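Local coordinates for protein RavO (Legionella pneumophila subsp. pneumophila, PDB 6DM4) that binds a phosphotyrosine peptide of human Shc1 through the SH2 domain described here, one piece of a longer Legionella pneumophila protein, at residues S45-D50 against K54-A59; Y73-N76 against E80-S83; E20-G25 against E38-W43. All coordinates share one frame; numbering follows the deposited sequence.

Contact 1. Residues S45-D50 against K54-A59; sequences SANESD and KYVFIA
Asn47 and Phe57 mark the closest approach of the two backbones, their CA atoms 5.8 Å apart, where a short, weakly bonded helix at 46-49 lies against strand 55-59. The carboxamide of Asn47 bonds both backbone N and O of Phe57. Its OD1 accepts from Phe57 N at 2.9 Å in a nearly straight bond (171° at the hydrogen), and its ND2 donates to Phe57 O at 2.7 Å, with that oxygen lying close to the amide plane. The amide is thereby held at both ends and its rotation fixed. With CG anti to the carbonyl carbon (chi1 -73°), Asn47 sends the amide across to the strand, although its CB does not face it directly. Ala46 handles the apolar share: its methyl sits 3.7 Å from the centroid of the Phe57 ring, a CH-pi contact over the face, 18° off the normal. Tyr55 CB lies over the opposite face, toward the rim, while Asn47 OD1 comes to the ring's edge, 3.6 Å from Phe57 CD2. The ring is thus flanked by Ala46 CB and Tyr55 CB. Strand 40-43 pairs with 55-64 through Arg42 and Ala59, and the amide of Asn47 takes up the same strand edge two residues earlier, at Phe57, much as a neighbouring strand would. Ser45 OG reaches the bound peptide's modified side chain, consistent with the phosphate-binding loop of an SH2 domain.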
ATOM      1  N   SER A  45     -12.997   4.840  -6.662  1.00 44.49           N
ATOM      2  CA  SER A  45     -13.302   5.060  -8.071  1.00 48.59           C
ATOM      3  C   SER A  45     -12.711   6.360  -8.600  1.00 49.92           C
ATOM      4  O   SER A  45     -12.504   6.487  -9.813  1.00 52.23           O
ATOM      5  CB  SER A  45     -14.817   5.069  -8.283  1.00 54.35           C
ATOM      6  OG  SER A  45     -15.382   6.295  -7.846  1.00 56.18           O
ATOM      7  N   ALA A  46     -12.444   7.333  -7.725  1.00 48.68           N
ATOM      8  CA  ALA A  46     -11.946   8.628  -8.173  1.00 51.11           C
ATOM      9  C   ALA A  46     -10.538   8.560  -8.744  1.00 51.69           C
ATOM     10  O   ALA A  46     -10.106   9.523  -9.385  1.00 52.25           O
ATOM     11  CB  ALA A  46     -11.980   9.633  -7.021  1.00 48.61           C
ATOM     12  N   ASN A  47      -9.814   7.459  -8.530  1.00 52.09           N
ATOM     13  CA  ASN A  47      -8.443   7.373  -9.026  1.00 56.22           C
ATOM     14  C   ASN A  47      -8.404   7.314 -10.550  1.00 66.77           C
ATOM     15  O   ASN A  47      -7.555   7.956 -11.178  1.00 66.38           O
ATOM     16  CB  ASN A  47      -7.744   6.165  -8.408  1.00 51.53           C
ATOM     17  CG  ASN A  47      -7.399   6.383  -6.949  1.00 46.95           C
ATOM     18  OD1 ASN A  47      -6.674   7.317  -6.607  1.00 47.78           O
ATOM     19  ND2 ASN A  47      -7.929   5.535  -6.079  1.00 43.17           N
ATOM     20  N   GLU A  48      -9.315   6.558 -11.160  1.00 78.54           N
ATOM     21  CA  GLU A  48      -9.437   6.497 -12.610  1.00 86.28           C
ATOM     22  C   GLU A  48     -10.435   7.507 -13.163  1.00 91.60           C
ATOM     23  O   GLU A  48     -10.450   7.742 -14.376  1.00 96.65           O
ATOM     24  CB  GLU A  48      -9.857   5.086 -13.042  1.00 89.99           C
ATOM     25  CG  GLU A  48      -8.802   4.324 -13.831  1.00 95.09           C
ATOM     26  CD  GLU A  48      -9.153   2.856 -14.003  1.00 98.96           C
ATOM     27  OE1 GLU A  48      -9.042   2.096 -13.016  1.00 96.22           O
ATOM     28  OE2 GLU A  48      -9.537   2.458 -15.123  1.00104.66           O
ATOM     29  N   SER A  49     -11.247   8.122 -12.303  1.00 92.27           N
ATOM     30  CA  SER A  49     -12.389   8.917 -12.736  1.00 98.03           C
ATOM     31  C   SER A  49     -11.997  10.295 -13.256  1.00101.53           C
ATOM     32  O   SER A  49     -11.898  10.501 -14.470  1.00107.01           O
ATOM     33  CB  SER A  49     -13.390   9.061 -11.588  1.00 96.44           C
ATOM     34  OG  SER A  49     -14.282  10.138 -11.813  1.00101.04           O
ATOM     35  N   ASP A  50     -11.788  11.249 -12.353  1.00160.36           N
ATOM     36  CA  ASP A  50     -11.663  12.651 -12.735  1.00165.38           C
ATOM     37  C   ASP A  50     -10.412  13.236 -12.079  1.00159.48           C
ATOM     38  O   ASP A  50      -9.512  12.512 -11.636  1.00152.13           O
ATOM     39  CB  ASP A  50     -12.957  13.394 -12.368  1.00171.73           C
ATOM     40  CG  ASP A  50     -13.058  14.761 -13.021  1.00180.30           C
ATOM     41  OD1 ASP A  50     -13.035  15.772 -12.288  1.00181.14           O
ATOM     42  OD2 ASP A  50     -13.147  14.825 -14.265  1.00186.71           O
ATOM     43  N   LYS A  54      -3.860  15.015  -8.164  1.00103.27           N
ATOM     44  CA  LYS A  54      -3.459  15.745  -6.970  1.00 97.94           C
ATOM     45  C   LYS A  54      -3.590  14.918  -5.702  1.00 85.65           C
ATOM     46  O   LYS A  54      -2.847  15.150  -4.746  1.00 81.67           O
ATOM     47  CB  LYS A  54      -4.278  17.036  -6.821  1.00112.29           C
ATOM     48  CG  LYS A  54      -3.839  17.913  -5.651  1.00 85.45           C
ATOM     49  CD  LYS A  54      -4.326  19.349  -5.778  1.00 95.25           C
ATOM     50  CE  LYS A  54      -4.337  20.044  -4.421  1.00 90.28           C
ATOM     51  NZ  LYS A  54      -3.091  19.778  -3.642  1.00 81.79           N
ATOM     52  N   TYR A  55      -4.496  13.946  -5.682  1.00 50.02           N
ATOM     53  CA  TYR A  55      -4.662  13.053  -4.548  1.00 45.79           C
ATOM     54  C   TYR A  55      -4.613  11.608  -5.017  1.00 45.65           C
ATOM     55  O   TYR A  55      -4.935  11.298  -6.166  1.00 49.50           O
ATOM     56  CB  TYR A  55      -5.995  13.279  -3.821  1.00 45.89           C
ATOM     57  CG  TYR A  55      -6.218  14.679  -3.312  1.00 47.97           C
ATOM     58  CD1 TYR A  55      -6.817  15.642  -4.112  1.00 51.07           C
ATOM     59  CD2 TYR A  55      -5.849  15.034  -2.025  1.00 47.72           C
ATOM     60  CE1 TYR A  55      -7.028  16.926  -3.648  1.00 53.18           C
ATOM     61  CE2 TYR A  55      -6.054  16.318  -1.550  1.00 49.57           C
ATOM     62  CZ  TYR A  55      -6.644  17.259  -2.366  1.00 51.99           C
ATOM     63  OH  TYR A  55      -6.850  18.536  -1.893  1.00 56.13           O
ATOM     64  N   VAL A  56      -4.212  10.729  -4.112  1.00 41.67           N
ATOM     65  CA  VAL A  56      -4.544   9.312  -4.213  1.00 39.94           C
ATOM     66  C   VAL A  56      -5.795   9.089  -3.377  1.00 39.20           C
ATOM     67  O   VAL A  56      -5.847   9.493  -2.209  1.00 38.34           O
ATOM     68  CB  VAL A  56      -3.382   8.428  -3.730  1.00 39.30           C
ATOM     69  CG1 VAL A  56      -3.809   6.964  -3.670  1.00 36.96           C
ATOM     70  CG2 VAL A  56      -2.178   8.596  -4.643  1.00 41.67           C
ATOM     71  N   PHE A  57      -6.807   8.466  -3.972  1.00 38.15           N
ATOM     72  CA  PHE A  57      -8.125   8.383  -3.359  1.00 37.26           C
ATOM     73  C   PHE A  57      -8.341   7.002  -2.752  1.00 36.35           C
ATOM     74  O   PHE A  57      -8.089   5.981  -3.401  1.00 34.88           O
ATOM     75  CB  PHE A  57      -9.217   8.690  -4.384  1.00 38.42           C
ATOM     76  CG  PHE A  57      -9.174  10.098  -4.916  1.00 42.52           C
ATOM     77  CD1 PHE A  57      -9.801  11.126  -4.238  1.00 42.78           C
ATOM     78  CD2 PHE A  57      -8.523  10.386  -6.106  1.00 44.54           C
ATOM     79  CE1 PHE A  57      -9.771  12.426  -4.733  1.00 45.35           C
ATOM     80  CE2 PHE A  57      -8.490  11.675  -6.602  1.00 46.51           C
ATOM     81  CZ  PHE A  57      -9.112  12.697  -5.914  1.00 47.57           C
ATOM     82  N   ILE A  58      -8.811   6.982  -1.508  1.00 36.28           N
ATOM     83  CA  ILE A  58      -9.138   5.759  -0.788  1.00 34.92           C
ATOM     84  C   ILE A  58     -10.548   5.905  -0.243  1.00 32.97           C
ATOM     85  O   ILE A  58     -10.874   6.927   0.369  1.00 32.59           O
ATOM     86  CB  ILE A  58      -8.152   5.485   0.364  1.00 35.41           C
ATOM     87  CG1 ILE A  58      -6.707   5.516  -0.138  1.00 37.14           C
ATOM     88  CG2 ILE A  58      -8.480   4.151   1.028  1.00 35.81           C
ATOM     89  CD1 ILE A  58      -6.397   4.451  -1.142  1.00 38.34           C
ATOM     90  N   ALA A  59     -11.384   4.892  -0.459  1.00 30.15           N
ATOM     91  CA  ALA A  59     -12.741   4.918   0.059  1.00 30.15           C
ATOM     92  C   ALA A  59     -12.877   3.960   1.234  1.00 29.99           C
ATOM     93  O   ALA A  59     -12.238   2.906   1.277  1.00 31.17           O
ATOM     94  CB  ALA A  59     -13.767   4.552  -1.023  1.00 28.71           C
TER

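Contact 2. Residues Y73-N76 against E80-S83; sequences YGIN and ELFS
A beta hairpin, formed by strands 67-76 and 81-84 of the central antiparallel sheet, closes here between Tyr73-Asn76 and Glu80-Ser83. Gly74 and Phe82 form the hydrogen-bonded pair: Gly74 N donates to Phe82 O at 2.8 Å, and Phe82 N returns a bond to Gly74 O at 2.9 Å. Tyr73-Ser83 and Ile75-Leu81 are the non-hydrogen-bonded pairs on either side. Toward the turn, Asn76 N binds Glu80 O at 3.0 Å, and the Asn76 side chain completes the closure. Its CG lies between the backbone N and the carbonyl carbon (chi1 70°), which turns the amide toward Glu80, just ahead of the returning strand. OD1 takes Glu80 N at 2.9 Å, the donor standing above the carbonyl plane, and ND2 meets the anti lone pair of Glu80 OE2 at 3.0 Å, nearly in its own amide plane. ND2 also lies at the edge of the Phe82 ring, 3.3 Å from CE1. On the other face of the sheet, Leu81 CD1 touches Ile75 CG1 and Tyr73 CB, each at 4.1 Å. That face looks onto helices: Ile75 packs on helix 4-13, and Tyr73 on helix 101-119, where its OH is hydrogen-bonded to His108 ND1. The hairpin is one strand-to-strand step in the central antiparallel sheet of an SH2 domain, its Tyr73, Ile75 and Leu81 face turned to the flanking helices.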
ATOM      1  N   TYR A  73     -11.734   9.405   0.871  1.00 34.18           N
ATOM      2  CA  TYR A  73     -10.580  10.091   1.433  1.00 35.57           C
ATOM      3  C   TYR A  73      -9.542  10.335   0.347  1.00 36.63           C
ATOM      4  O   TYR A  73      -9.492   9.622  -0.660  1.00 35.98           O
ATOM      5  CB  TYR A  73      -9.947   9.283   2.576  1.00 33.93           C
ATOM      6  CG  TYR A  73     -10.884   9.077   3.739  1.00 35.79           C
ATOM      7  CD1 TYR A  73     -11.096  10.082   4.676  1.00 37.26           C
ATOM      8  CD2 TYR A  73     -11.567   7.883   3.893  1.00 33.81           C
ATOM      9  CE1 TYR A  73     -11.957   9.895   5.735  1.00 39.32           C
ATOM     10  CE2 TYR A  73     -12.433   7.687   4.944  1.00 34.96           C
ATOM     11  CZ  TYR A  73     -12.630   8.691   5.858  1.00 37.03           C
ATOM     12  OH  TYR A  73     -13.499   8.484   6.904  1.00 39.55           O
ATOM     13  N   GLY A  74      -8.707  11.342   0.566  1.00 37.34           N
ATOM     14  CA  GLY A  74      -7.642  11.659  -0.367  1.00 37.97           C
ATOM     15  C   GLY A  74      -6.350  11.941   0.369  1.00 38.73           C
ATOM     16  O   GLY A  74      -6.348  12.488   1.474  1.00 39.61           O
ATOM     17  N   ILE A  75      -5.242  11.555  -0.262  1.00 38.61           N
ATOM     18  CA  ILE A  75      -3.896  11.821   0.237  1.00 40.07           C
ATOM     19  C   ILE A  75      -3.164  12.649  -0.809  1.00 42.45           C
ATOM     20  O   ILE A  75      -3.072  12.238  -1.971  1.00 42.89           O
ATOM     21  CB  ILE A  75      -3.122  10.519   0.523  1.00 39.03           C
ATOM     22  CG1 ILE A  75      -3.957   9.556   1.366  1.00 38.67           C
ATOM     23  CG2 ILE A  75      -1.785  10.825   1.204  1.00 40.66           C
ATOM     24  CD1 ILE A  75      -3.439   8.122   1.325  1.00 40.08           C
ATOM     25  N   ASN A  76      -2.632  13.801  -0.404  1.00 43.65           N
ATOM     26  CA  ASN A  76      -1.936  14.641  -1.365  1.00 44.89           C
ATOM     27  C   ASN A  76      -0.462  14.241  -1.445  1.00 46.45           C
ATOM     28  O   ASN A  76       0.004  13.355  -0.726  1.00 45.29           O
ATOM     29  CB  ASN A  76      -2.133  16.130  -1.039  1.00 47.19           C
ATOM     30  CG  ASN A  76      -1.404  16.598   0.229  1.00 47.78           C
ATOM     31  OD1 ASN A  76      -0.477  15.963   0.731  1.00 47.84           O
ATOM     32  ND2 ASN A  76      -1.825  17.752   0.730  1.00 49.54           N
ATOM     33  N   GLU A  80      -0.652  14.570   3.265  1.00 54.50           N
ATOM     34  CA  GLU A  80      -1.758  15.074   4.066  1.00 50.16           C
ATOM     35  C   GLU A  80      -3.050  14.343   3.716  1.00 47.06           C
ATOM     36  O   GLU A  80      -3.317  14.057   2.545  1.00 46.54           O
ATOM     37  CB  GLU A  80      -1.937  16.571   3.830  1.00 53.40           C
ATOM     38  CG  GLU A  80      -0.715  17.401   4.160  1.00 67.81           C
ATOM     39  CD  GLU A  80      -1.047  18.875   4.231  1.00 70.94           C
ATOM     40  OE1 GLU A  80      -1.041  19.431   5.349  1.00 72.40           O
ATOM     41  OE2 GLU A  80      -1.326  19.469   3.169  1.00 72.04           O
ATOM     42  N   LEU A  81      -3.856  14.058   4.738  1.00 45.56           N
ATOM     43  CA  LEU A  81      -5.113  13.334   4.593  1.00 44.68           C
ATOM     44  C   LEU A  81      -6.290  14.300   4.546  1.00 44.07           C
ATOM     45  O   LEU A  81      -6.282  15.353   5.192  1.00 46.20           O
ATOM     46  CB  LEU A  81      -5.301  12.340   5.742  1.00 44.00           C
ATOM     47  CG  LEU A  81      -6.507  11.396   5.694  1.00 44.02           C
ATOM     48  CD1 LEU A  81      -6.480  10.517   4.446  1.00 42.51           C
ATOM     49  CD2 LEU A  81      -6.568  10.546   6.956  1.00 44.49           C
ATOM     50  N   PHE A  82      -7.302  13.936   3.759  1.00 42.96           N
ATOM     51  CA  PHE A  82      -8.490  14.759   3.578  1.00 44.14           C
ATOM     52  C   PHE A  82      -9.706  13.862   3.405  1.00 42.40           C
ATOM     53  O   PHE A  82      -9.617  12.805   2.777  1.00 40.87           O
ATOM     54  CB  PHE A  82      -8.376  15.674   2.349  1.00 46.40           C
ATOM     55  CG  PHE A  82      -7.159  16.558   2.350  1.00 48.84           C
ATOM     56  CD1 PHE A  82      -5.934  16.077   1.916  1.00 52.41           C
ATOM     57  CD2 PHE A  82      -7.246  17.872   2.768  1.00 51.85           C
ATOM     58  CE1 PHE A  82      -4.813  16.891   1.914  1.00 51.51           C
ATOM     59  CE2 PHE A  82      -6.126  18.694   2.772  1.00 58.25           C
ATOM     60  CZ  PHE A  82      -4.910  18.203   2.343  1.00 54.59           C
ATOM     61  N   SER A  83     -10.835  14.290   3.960  1.00 43.16           N
ATOM     62  CA  SER A  83     -12.126  13.730   3.590  1.00 45.03           C
ATOM     63  C   SER A  83     -12.663  14.528   2.411  1.00 47.96           C
ATOM     64  O   SER A  83     -12.452  15.741   2.324  1.00 46.85           O
ATOM     65  CB  SER A  83     -13.107  13.781   4.764  1.00 43.14           C
ATOM     66  OG  SER A  83     -13.503  15.112   5.032  1.00 45.72           O
TER

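Contact 3. Residues E20-G25 against E38-W43; sequences ENIRTG and EFILRW. With SO4 (sulfate ion), chain H.
Over the centre of one face of the Arg23 guanidinium lies Trp43 CD1, 3.5 Å above the plane, while the group meets the indole obliquely, with the two planes 27° apart. The side chains run alongside each other in the same direction. Bends at chi2 and chi3 (-73° and -127°) fold the Arg23 chain back toward the strand, though its atoms are poorly ordered. Ile22 CD1 touches Ile40 CD1 at 4.0 Å, the two chains crossing at about a right angle. No direct hydrogen bond joins the segments, and two waters make the polar links. One molecule bridges Ile22 O and Trp43 N, at 2.8 Å from each. A second gathers Arg23 O, Trp43 O and Arg42 NH1, accepting from the last at 3.0 Å. Away from the loop, Glu38 N is hydrogen-bonded to a sulfate, probably from the crystallisation liquor. Arg42 stretches out from CG to NE, and Ser61 OG and Ser70 OG receive its NE and NH2. That NH2 also bonds the modified side chain of the bound peptide, presumably the phosphotyrosine, as the FLVR arginine does in SH2 domains. With every guanidinium nitrogen engaged, this buried cation is probably held rigidly to receive a phosphate.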
ATOM      1  N   GLU A  20      -7.874  -5.162  -1.356  1.00 29.14           N
ATOM      2  CA  GLU A  20      -7.362  -4.837  -2.683  1.00 31.47           C
ATOM      3  C   GLU A  20      -8.189  -5.449  -3.808  1.00 34.07           C
ATOM      4  O   GLU A  20      -8.109  -4.971  -4.944  1.00 37.04           O
ATOM      5  CB  GLU A  20      -5.902  -5.281  -2.823  1.00 34.19           C
ATOM      6  CG  GLU A  20      -5.679  -6.779  -2.748  1.00 39.25           C
ATOM      7  CD  GLU A  20      -5.363  -7.251  -1.342  1.00 42.65           C
ATOM      8  OE1 GLU A  20      -5.828  -6.604  -0.378  1.00 42.35           O
ATOM      9  OE2 GLU A  20      -4.641  -8.262  -1.204  1.00 44.75           O
ATOM     10  N   ASN A  21      -8.971  -6.489  -3.535  1.00 32.93           N
ATOM     11  CA  ASN A  21      -9.731  -7.155  -4.581  1.00 38.14           C
ATOM     12  C   ASN A  21     -11.184  -6.700  -4.639  1.00 38.93           C
ATOM     13  O   ASN A  21     -11.988  -7.315  -5.351  1.00 38.82           O
ATOM     14  CB  ASN A  21      -9.658  -8.673  -4.402  1.00 41.89           C
ATOM     15  CG  ASN A  21      -8.243  -9.209  -4.557  1.00 46.69           C
ATOM     16  OD1 ASN A  21      -7.757  -9.963  -3.711  1.00 48.99           O
ATOM     17  ND2 ASN A  21      -7.576  -8.824  -5.643  1.00 47.17           N
ATOM     18  N   ILE A  22     -11.537  -5.636  -3.923  1.00 36.67           N
ATOM     19  CA  ILE A  22     -12.896  -5.105  -3.911  1.00 37.06           C
ATOM     20  C   ILE A  22     -12.860  -3.752  -4.603  1.00 40.46           C
ATOM     21  O   ILE A  22     -12.349  -2.771  -4.049  1.00 41.31           O
ATOM     22  CB  ILE A  22     -13.456  -4.990  -2.489  1.00 34.82           C
ATOM     23  CG1 ILE A  22     -13.547  -6.371  -1.841  1.00 34.52           C
ATOM     24  CG2 ILE A  22     -14.828  -4.335  -2.508  1.00 36.59           C
ATOM     25  CD1 ILE A  22     -14.184  -6.351  -0.474  1.00 33.77           C
ATOM     26  N   ARG A  23     -13.393  -3.686  -5.819  1.00 45.25           N
ATOM     27  CA  ARG A  23     -13.357  -2.436  -6.571  1.00 51.16           C
ATOM     28  C   ARG A  23     -14.708  -1.864  -6.997  1.00 51.87           C
ATOM     29  O   ARG A  23     -14.917  -0.654  -6.917  1.00 54.76           O
ATOM     30  CB  ARG A  23     -12.454  -2.588  -7.800  1.00 58.38           C
ATOM     31  CG  ARG A  23     -11.029  -3.005  -7.475  1.00 63.79           C
ATOM     32  CD  ARG A  23     -10.244  -1.859  -6.856  1.00 67.04           C
ATOM     33  NE  ARG A  23      -8.986  -1.618  -7.556  1.00 72.71           N
ATOM     34  CZ  ARG A  23      -8.898  -1.184  -8.808  1.00 78.73           C
ATOM     35  NH1 ARG A  23      -9.999  -0.939  -9.506  1.00 81.26           N
ATOM     36  NH2 ARG A  23      -7.710  -0.992  -9.365  1.00 81.87           N
ATOM     37  N   THR A  24     -15.623  -2.716  -7.448  1.00 47.33           N
ATOM     38  CA  THR A  24     -16.906  -2.214  -7.905  1.00 45.56           C
ATOM     39  C   THR A  24     -17.900  -2.126  -6.752  1.00 40.67           C
ATOM     40  O   THR A  24     -17.711  -2.719  -5.686  1.00 38.06           O
ATOM     41  CB  THR A  24     -17.468  -3.121  -8.997  1.00 49.09           C
ATOM     42  OG1 THR A  24     -17.771  -4.404  -8.431  1.00 45.79           O
ATOM     43  CG2 THR A  24     -16.447  -3.288 -10.121  1.00 51.62           C
ATOM     44  N   GLY A  25     -18.975  -1.368  -6.981  1.00 40.82           N
ATOM     45  CA  GLY A  25     -20.060  -1.330  -6.015  1.00 38.44           C
ATOM     46  C   GLY A  25     -20.702  -2.685  -5.803  1.00 36.55           C
ATOM     47  O   GLY A  25     -21.109  -3.017  -4.685  1.00 32.88           O
ATOM     48  N   GLU A  38     -16.500  -4.277  10.618  1.00 33.37           N
ATOM     49  CA  GLU A  38     -17.077  -2.967  10.908  1.00 36.27           C
ATOM     50  C   GLU A  38     -16.931  -2.021   9.723  1.00 32.18           C
ATOM     51  O   GLU A  38     -17.820  -1.202   9.468  1.00 34.44           O
ATOM     52  CB  GLU A  38     -16.443  -2.364  12.162  1.00 41.60           C
ATOM     53  CG  GLU A  38     -16.958  -2.956  13.471  1.00 48.55           C
ATOM     54  CD  GLU A  38     -18.457  -2.758  13.672  1.00 55.14           C
ATOM     55  OE1 GLU A  38     -18.986  -1.690  13.289  1.00 56.59           O
ATOM     56  OE2 GLU A  38     -19.108  -3.677  14.216  1.00 58.34           O
ATOM     57  N   PHE A  39     -15.821  -2.105   8.997  1.00 29.05           N
ATOM     58  CA  PHE A  39     -15.665  -1.315   7.783  1.00 28.78           C
ATOM     59  C   PHE A  39     -14.572  -1.936   6.934  1.00 27.08           C
ATOM     60  O   PHE A  39     -13.792  -2.765   7.407  1.00 28.20           O
ATOM     61  CB  PHE A  39     -15.337   0.159   8.086  1.00 27.48           C
ATOM     62  CG  PHE A  39     -13.963   0.380   8.671  1.00 30.15           C
ATOM     63  CD1 PHE A  39     -13.754   0.296  10.040  1.00 33.33           C
ATOM     64  CD2 PHE A  39     -12.887   0.694   7.852  1.00 30.12           C
ATOM     65  CE1 PHE A  39     -12.489   0.511  10.582  1.00 34.26           C
ATOM     66  CE2 PHE A  39     -11.614   0.905   8.389  1.00 32.76           C
ATOM     67  CZ  PHE A  39     -11.419   0.812   9.753  1.00 35.07           C
ATOM     68  N   ILE A  40     -14.531  -1.530   5.667  1.00 27.86           N
ATOM     69  CA  ILE A  40     -13.395  -1.831   4.808  1.00 28.41           C
ATOM     70  C   ILE A  40     -12.847  -0.539   4.224  1.00 29.14           C
ATOM     71  O   ILE A  40     -13.527   0.485   4.152  1.00 29.37           O
ATOM     72  CB  ILE A  40     -13.752  -2.806   3.673  1.00 29.05           C
ATOM     73  CG1 ILE A  40     -14.817  -2.200   2.746  1.00 30.09           C
ATOM     74  CG2 ILE A  40     -14.177  -4.121   4.261  1.00 29.93           C
ATOM     75  CD1 ILE A  40     -15.131  -3.051   1.512  1.00 34.38           C
ATOM     76  N   LEU A  41     -11.595  -0.613   3.797  1.00 27.89           N
ATOM     77  CA  LEU A  41     -10.977   0.388   2.947  1.00 27.35           C
ATOM     78  C   LEU A  41     -10.720  -0.230   1.579  1.00 29.17           C
ATOM     79  O   LEU A  41     -10.527  -1.445   1.454  1.00 28.28           O
ATOM     80  CB  LEU A  41      -9.669   0.898   3.554  1.00 25.65           C
ATOM     81  CG  LEU A  41      -9.827   1.588   4.909  1.00 29.22           C
ATOM     82  CD1 LEU A  41      -8.481   1.871   5.524  1.00 30.36           C
ATOM     83  CD2 LEU A  41     -10.605   2.874   4.741  1.00 31.02           C
ATOM     84  N   ARG A  42     -10.739   0.607   0.548  1.00 30.02           N
ATOM     85  CA  ARG A  42     -10.649   0.081  -0.806  1.00 29.83           C
ATOM     86  C   ARG A  42     -10.132   1.168  -1.725  1.00 30.10           C
ATOM     87  O   ARG A  42     -10.149   2.356  -1.390  1.00 30.15           O
ATOM     88  CB  ARG A  42     -12.006  -0.429  -1.311  1.00 32.30           C
ATOM     89  CG  ARG A  42     -13.121   0.592  -1.183  1.00 31.41           C
ATOM     90  CD  ARG A  42     -14.451   0.027  -1.636  1.00 34.40           C
ATOM     91  NE  ARG A  42     -15.543   0.982  -1.467  1.00 35.99           N
ATOM     92  CZ  ARG A  42     -15.779   1.993  -2.294  1.00 39.26           C
ATOM     93  NH1 ARG A  42     -14.997   2.180  -3.351  1.00 38.54           N
ATOM     94  NH2 ARG A  42     -16.803   2.813  -2.074  1.00 42.71           N
ATOM     95  N   TRP A  43      -9.684   0.740  -2.900  1.00 32.19           N
ATOM     96  CA  TRP A  43      -9.228   1.674  -3.920  1.00 37.32           C
ATOM     97  C   TRP A  43     -10.430   2.421  -4.501  1.00 37.12           C
ATOM     98  O   TRP A  43     -11.350   1.804  -5.039  1.00 36.38           O
ATOM     99  CB  TRP A  43      -8.464   0.907  -4.994  1.00 39.99           C
ATOM    100  CG  TRP A  43      -7.728   1.731  -6.016  1.00 43.62           C
ATOM    101  CD1 TRP A  43      -8.130   1.985  -7.294  1.00 46.96           C
ATOM    102  CD2 TRP A  43      -6.447   2.362  -5.865  1.00 44.69           C
ATOM    103  NE1 TRP A  43      -7.191   2.742  -7.944  1.00 49.73           N
ATOM    104  CE2 TRP A  43      -6.150   2.995  -7.089  1.00 47.70           C
ATOM    105  CE3 TRP A  43      -5.530   2.469  -4.813  1.00 42.81           C
ATOM    106  CZ2 TRP A  43      -4.975   3.719  -7.291  1.00 49.07           C
ATOM    107  CZ3 TRP A  43      -4.363   3.188  -5.015  1.00 43.41           C
ATOM    108  CH2 TRP A  43      -4.097   3.804  -6.245  1.00 47.05           C
TER
HETATM  109  S   SO4 H1001     -13.442  -5.189  12.141  1.00 68.61           S
HETATM  110  O1  SO4 H1001     -12.970  -6.472  11.624  1.00 68.10           O
HETATM  111  O2  SO4 H1001     -14.796  -5.340  12.668  1.00 68.87           O
HETATM  112  O3  SO4 H1001     -13.444  -4.203  11.064  1.00 67.71           O
HETATM  113  O4  SO4 H1001     -12.564  -4.740  13.218  1.00 68.91           O
HETATM  114  O   HOH W   1      -9.726  -1.970  -3.558  1.00 32.77           O
HETATM  115  O   HOH W   2     -13.392   0.008  -4.644  1.00 43.13           O

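In the fold
All three contacts gather on one antiparallel sheet, yet each uses a different chemistry. Contact 2 is a true strand pairing within the sheet, made by three backbone bonds with two more from Asn76 at the turn, where Glu80 is exposed. Contacts 1 and 3 sit at the 40-43 side, with Asn47 and Arg23 only partly buried. Contact 1 sets a short helix against a strand with a single amide and a methyl, and contact 3 fits a loop to the outermost strand through side-chain packing and two bridging waters. Val56 and Ile58 of contact 1 pair with Ile75 and Tyr73 of contact 2. Contacts 1 and 3 border the phosphate site; contact 2, its centre about 17 Å from that of contact 3, does not.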